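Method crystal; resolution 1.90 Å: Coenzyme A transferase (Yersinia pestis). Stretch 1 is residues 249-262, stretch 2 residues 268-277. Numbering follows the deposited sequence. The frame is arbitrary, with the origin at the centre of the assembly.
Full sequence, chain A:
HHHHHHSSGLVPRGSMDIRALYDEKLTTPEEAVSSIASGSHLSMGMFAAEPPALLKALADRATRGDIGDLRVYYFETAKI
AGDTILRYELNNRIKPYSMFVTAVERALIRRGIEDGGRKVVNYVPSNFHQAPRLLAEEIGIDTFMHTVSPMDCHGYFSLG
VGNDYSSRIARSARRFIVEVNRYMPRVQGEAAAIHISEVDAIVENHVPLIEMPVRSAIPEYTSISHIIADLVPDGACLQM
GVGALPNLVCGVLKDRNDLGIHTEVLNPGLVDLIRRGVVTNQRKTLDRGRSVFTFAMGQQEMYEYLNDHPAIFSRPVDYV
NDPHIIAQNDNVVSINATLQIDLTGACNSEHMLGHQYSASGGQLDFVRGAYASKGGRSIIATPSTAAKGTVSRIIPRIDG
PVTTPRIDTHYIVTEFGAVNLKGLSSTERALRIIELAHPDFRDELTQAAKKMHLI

Stretch 1 (249-262) VCGVLKDRNDLGIH
Stretch 2, residues 268-277: PGLVDLIRRG

This is a small apolar contact, burying 483 Å² over both sides, in which a helical segment and a following short strand pack against a second helix with no direct hydrogen bond between them. The helical stretch from Val249 comes closest at Cys250, whose CA lies 5.4 Å from Gly269 CA; four residues on in each segment, running in roughly the same direction, Lys254 CA and Leu273 CA are 6.5 Å apart. Cys250 (chi1 m) points toward the partner, its SG 3.4 Å from Gly269 C. Gly269 permits this approach, since a CB there would stand 3.0 Å from Cys250 SG, a clash. From Pro268 the backbone is helical (phi/psi near -63°/-40°). Leu273 also points toward its partner: its CD1 lies 3.8 Å from Cys250 SG, its CD2 3.2 Å from Cys250 O. Beyond positive-phi Asp258 (56°/32°), extended Ile261 (-129°/126°) sets its CD1 3.9 Å from Leu270 CB and 3.7 Å from Ile274 CG1; Ile261, Leu270, Leu273, Ile274 and Arg276 are all m, t. Lys254 (chi1 p) lays CD over one face of the Arg276 guanidinium, 3.8 Å from Arg276 NH1; Lys254 NZ donates a hydrogen bond to Gly251 O (2.8 Å), and Arg276 NE forms a salt bridge with Asp272 OD2 (2.8 Å). Gly277 (83°/7°) first leaves helical angles, in a Schellman motif; one water links Gly277 O (2.8 Å from the water O) to Asp258 N (2.9 Å).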

# COMPACT_ATOMS: atom_id res chain seq x y z
N VAL A 249 20.66 2.16 17.92
CA VAL A 249 19.95 3.42 17.71
C VAL A 249 19.39 3.92 19.05
O VAL A 249 19.62 5.06 19.45
CB VAL A 249 18.83 3.26 16.68
CG1 VAL A 249 17.98 4.53 16.61
CG2 VAL A 249 19.42 2.92 15.31
N CYS A 250 18.67 3.04 19.74
CA CYS A 250 18.14 3.39 21.06
C CYS A 250 19.24 3.84 22.02
O CYS A 250 19.03 4.73 22.84
CB CYS A 250 17.38 2.21 21.66
SG CYS A 250 15.87 1.87 20.75
N GLY A 251 20.41 3.21 21.92
CA GLY A 251 21.57 3.65 22.67
C GLY A 251 21.92 5.10 22.38
O GLY A 251 22.19 5.88 23.30
N VAL A 252 21.93 5.47 21.11
CA VAL A 252 22.25 6.85 20.75
C VAL A 252 21.16 7.79 21.24
O VAL A 252 21.42 8.92 21.62
CB VAL A 252 22.46 7.05 19.23
CG1 VAL A 252 22.69 8.49 18.92
CG2 VAL A 252 23.63 6.23 18.75
N LEU A 253 19.92 7.30 21.27
CA LEU A 253 18.79 8.15 21.64
C LEU A 253 18.63 8.37 23.14
O LEU A 253 17.70 9.05 23.57
CB LEU A 253 17.49 7.59 21.07
CG LEU A 253 17.45 7.49 19.54
CD1 LEU A 253 16.09 6.97 19.09
CD2 LEU A 253 17.74 8.86 18.93
N LYS A 254 19.54 7.81 23.94
CA LYS A 254 19.41 7.95 25.39
C LYS A 254 19.46 9.41 25.85
O LYS A 254 19.07 9.73 26.97
CB LYS A 254 20.45 7.10 26.12
CG LYS A 254 21.90 7.49 25.86
CD LYS A 254 22.81 6.81 26.88
CE LYS A 254 24.17 6.52 26.28
NZ LYS A 254 24.11 5.37 25.33
N ASP A 255 19.92 10.30 24.97
CA ASP A 255 20.04 11.72 25.30
C ASP A 255 18.78 12.53 24.96
O ASP A 255 18.71 13.72 25.27
CB ASP A 255 21.26 12.32 24.59
CG ASP A 255 22.56 11.63 24.98
OD1 ASP A 255 22.77 11.39 26.19
OD2 ASP A 255 23.37 11.32 24.07
N ARG A 256 17.80 11.89 24.32
CA ARG A 256 16.59 12.59 23.90
C ARG A 256 15.60 12.76 25.05
O ARG A 256 15.74 12.14 26.10
CB ARG A 256 15.91 11.86 22.74
CG ARG A 256 16.74 11.71 21.48
CD ARG A 256 16.86 13.03 20.71
NE ARG A 256 17.49 12.81 19.41
CZ ARG A 256 18.81 12.70 19.25
NH1 ARG A 256 19.60 12.81 20.30
NH2 ARG A 256 19.32 12.48 18.04
N ASN A 257 14.59 13.60 24.84
CA ASN A 257 13.52 13.72 25.82
C ASN A 257 12.14 13.71 25.17
O ASN A 257 11.98 14.06 24.00
CB ASN A 257 13.70 14.99 26.66
CG ASN A 257 13.55 16.25 25.85
OD1 ASN A 257 12.45 16.58 25.39
ND2 ASN A 257 14.65 16.98 25.67
N ASP A 258 11.15 13.30 25.96
CA ASP A 258 9.75 13.28 25.54
C ASP A 258 9.48 12.49 24.26
O ASP A 258 8.58 12.82 23.50
CB ASP A 258 9.21 14.70 25.43
CG ASP A 258 8.89 15.30 26.80
OD1 ASP A 258 8.24 14.62 27.63
OD2 ASP A 258 9.30 16.45 27.03
N LEU A 259 10.26 11.44 24.03
CA LEU A 259 9.93 10.54 22.92
C LEU A 259 8.65 9.77 23.22
O LEU A 259 8.24 9.62 24.38
CB LEU A 259 11.07 9.56 22.66
CG LEU A 259 12.41 10.19 22.30
CD1 LEU A 259 13.45 9.13 21.92
CD2 LEU A 259 12.23 11.17 21.15
N GLY A 260 8.00 9.31 22.15
CA GLY A 260 6.84 8.45 22.28
C GLY A 260 7.11 7.12 21.60
O GLY A 260 8.07 6.99 20.83
N ILE A 261 6.25 6.14 21.87
CA ILE A 261 6.35 4.84 21.20
C ILE A 261 5.01 4.43 20.62
O ILE A 261 4.00 4.43 21.32
CB ILE A 261 6.83 3.73 22.16
CG1 ILE A 261 8.30 3.92 22.54
CG2 ILE A 261 6.62 2.34 21.54
CD1 ILE A 261 8.78 2.94 23.61
N HIS A 262 5.00 4.13 19.32
CA HIS A 262 3.87 3.46 18.68
C HIS A 262 4.49 2.55 17.64
O HIS A 262 4.83 2.98 16.52
CB HIS A 262 2.92 4.47 18.02
CG HIS A 262 1.76 3.83 17.31
ND1 HIS A 262 0.47 3.90 17.78
CD2 HIS A 262 1.71 3.11 16.17
CE1 HIS A 262 -0.34 3.26 16.95
NE2 HIS A 262 0.39 2.78 15.96
N PRO A 268 13.80 -4.86 23.19
CA PRO A 268 14.56 -4.44 24.37
C PRO A 268 15.12 -3.01 24.30
O PRO A 268 15.18 -2.33 25.32
CB PRO A 268 15.71 -5.46 24.42
CG PRO A 268 15.06 -6.73 23.84
CD PRO A 268 14.20 -6.20 22.71
N GLY A 269 15.50 -2.56 23.11
CA GLY A 269 15.99 -1.19 22.96
C GLY A 269 14.95 -0.15 23.33
O GLY A 269 15.25 0.81 24.05
N LEU A 270 13.73 -0.32 22.83
CA LEU A 270 12.66 0.62 23.13
C LEU A 270 12.33 0.60 24.62
O LEU A 270 12.05 1.63 25.22
CB LEU A 270 11.40 0.31 22.31
CG LEU A 270 11.45 0.74 20.83
CD1 LEU A 270 10.17 0.34 20.10
CD2 LEU A 270 11.73 2.25 20.71
N VAL A 271 12.36 -0.59 25.21
CA VAL A 271 12.00 -0.71 26.61
C VAL A 271 13.07 -0.04 27.46
O VAL A 271 12.78 0.53 28.51
CB VAL A 271 11.83 -2.19 27.01
CG1 VAL A 271 11.80 -2.33 28.52
CG2 VAL A 271 10.55 -2.74 26.38
N ASP A 272 14.32 -0.07 26.98
CA ASP A 272 15.40 0.63 27.69
C ASP A 272 15.12 2.14 27.77
O ASP A 272 15.32 2.78 28.81
CB ASP A 272 16.75 0.36 27.02
CG ASP A 272 17.91 0.97 27.77
OD1 ASP A 272 18.24 0.48 28.87
OD2 ASP A 272 18.50 1.95 27.26
N LEU A 273 14.63 2.71 26.66
CA LEU A 273 14.31 4.13 26.63
C LEU A 273 13.14 4.46 27.57
O LEU A 273 13.11 5.53 28.18
CB LEU A 273 14.02 4.60 25.21
CG LEU A 273 15.17 4.44 24.21
CD1 LEU A 273 14.73 4.90 22.82
CD2 LEU A 273 16.40 5.21 24.68
N ILE A 274 12.19 3.53 27.70
CA ILE A 274 11.12 3.71 28.69
C ILE A 274 11.72 3.74 30.10
O ILE A 274 11.47 4.66 30.88
CB ILE A 274 10.08 2.58 28.61
CG1 ILE A 274 9.35 2.60 27.26
CG2 ILE A 274 9.05 2.74 29.73
CD1 ILE A 274 8.34 1.46 27.10
N ARG A 275 12.53 2.73 30.40
CA ARG A 275 13.19 2.62 31.71
C ARG A 275 14.02 3.87 32.05
O ARG A 275 14.06 4.31 33.21
CB ARG A 275 14.06 1.36 31.73
CG ARG A 275 14.74 1.06 33.04
CD ARG A 275 15.59 -0.21 32.93
NE ARG A 275 14.82 -1.39 32.54
CZ ARG A 275 15.00 -2.07 31.40
NH1 ARG A 275 15.93 -1.70 30.53
NH2 ARG A 275 14.26 -3.14 31.14
N ARG A 276 14.68 4.45 31.05
CA ARG A 276 15.50 5.64 31.27
C ARG A 276 14.71 6.93 31.44
O ARG A 276 15.28 7.95 31.80
CB ARG A 276 16.50 5.81 30.13
CG ARG A 276 17.60 4.77 30.10
CD ARG A 276 18.48 4.94 28.87
NE ARG A 276 19.58 3.99 28.89
CZ ARG A 276 20.78 4.24 29.43
NH1 ARG A 276 21.02 5.42 29.98
NH2 ARG A 276 21.73 3.31 29.41
N GLY A 277 13.40 6.90 31.15
CA GLY A 277 12.58 8.11 31.22
C GLY A 277 12.67 8.96 29.96
O GLY A 277 12.14 10.08 29.90
O HOH W 1 12.21 12.53 28.58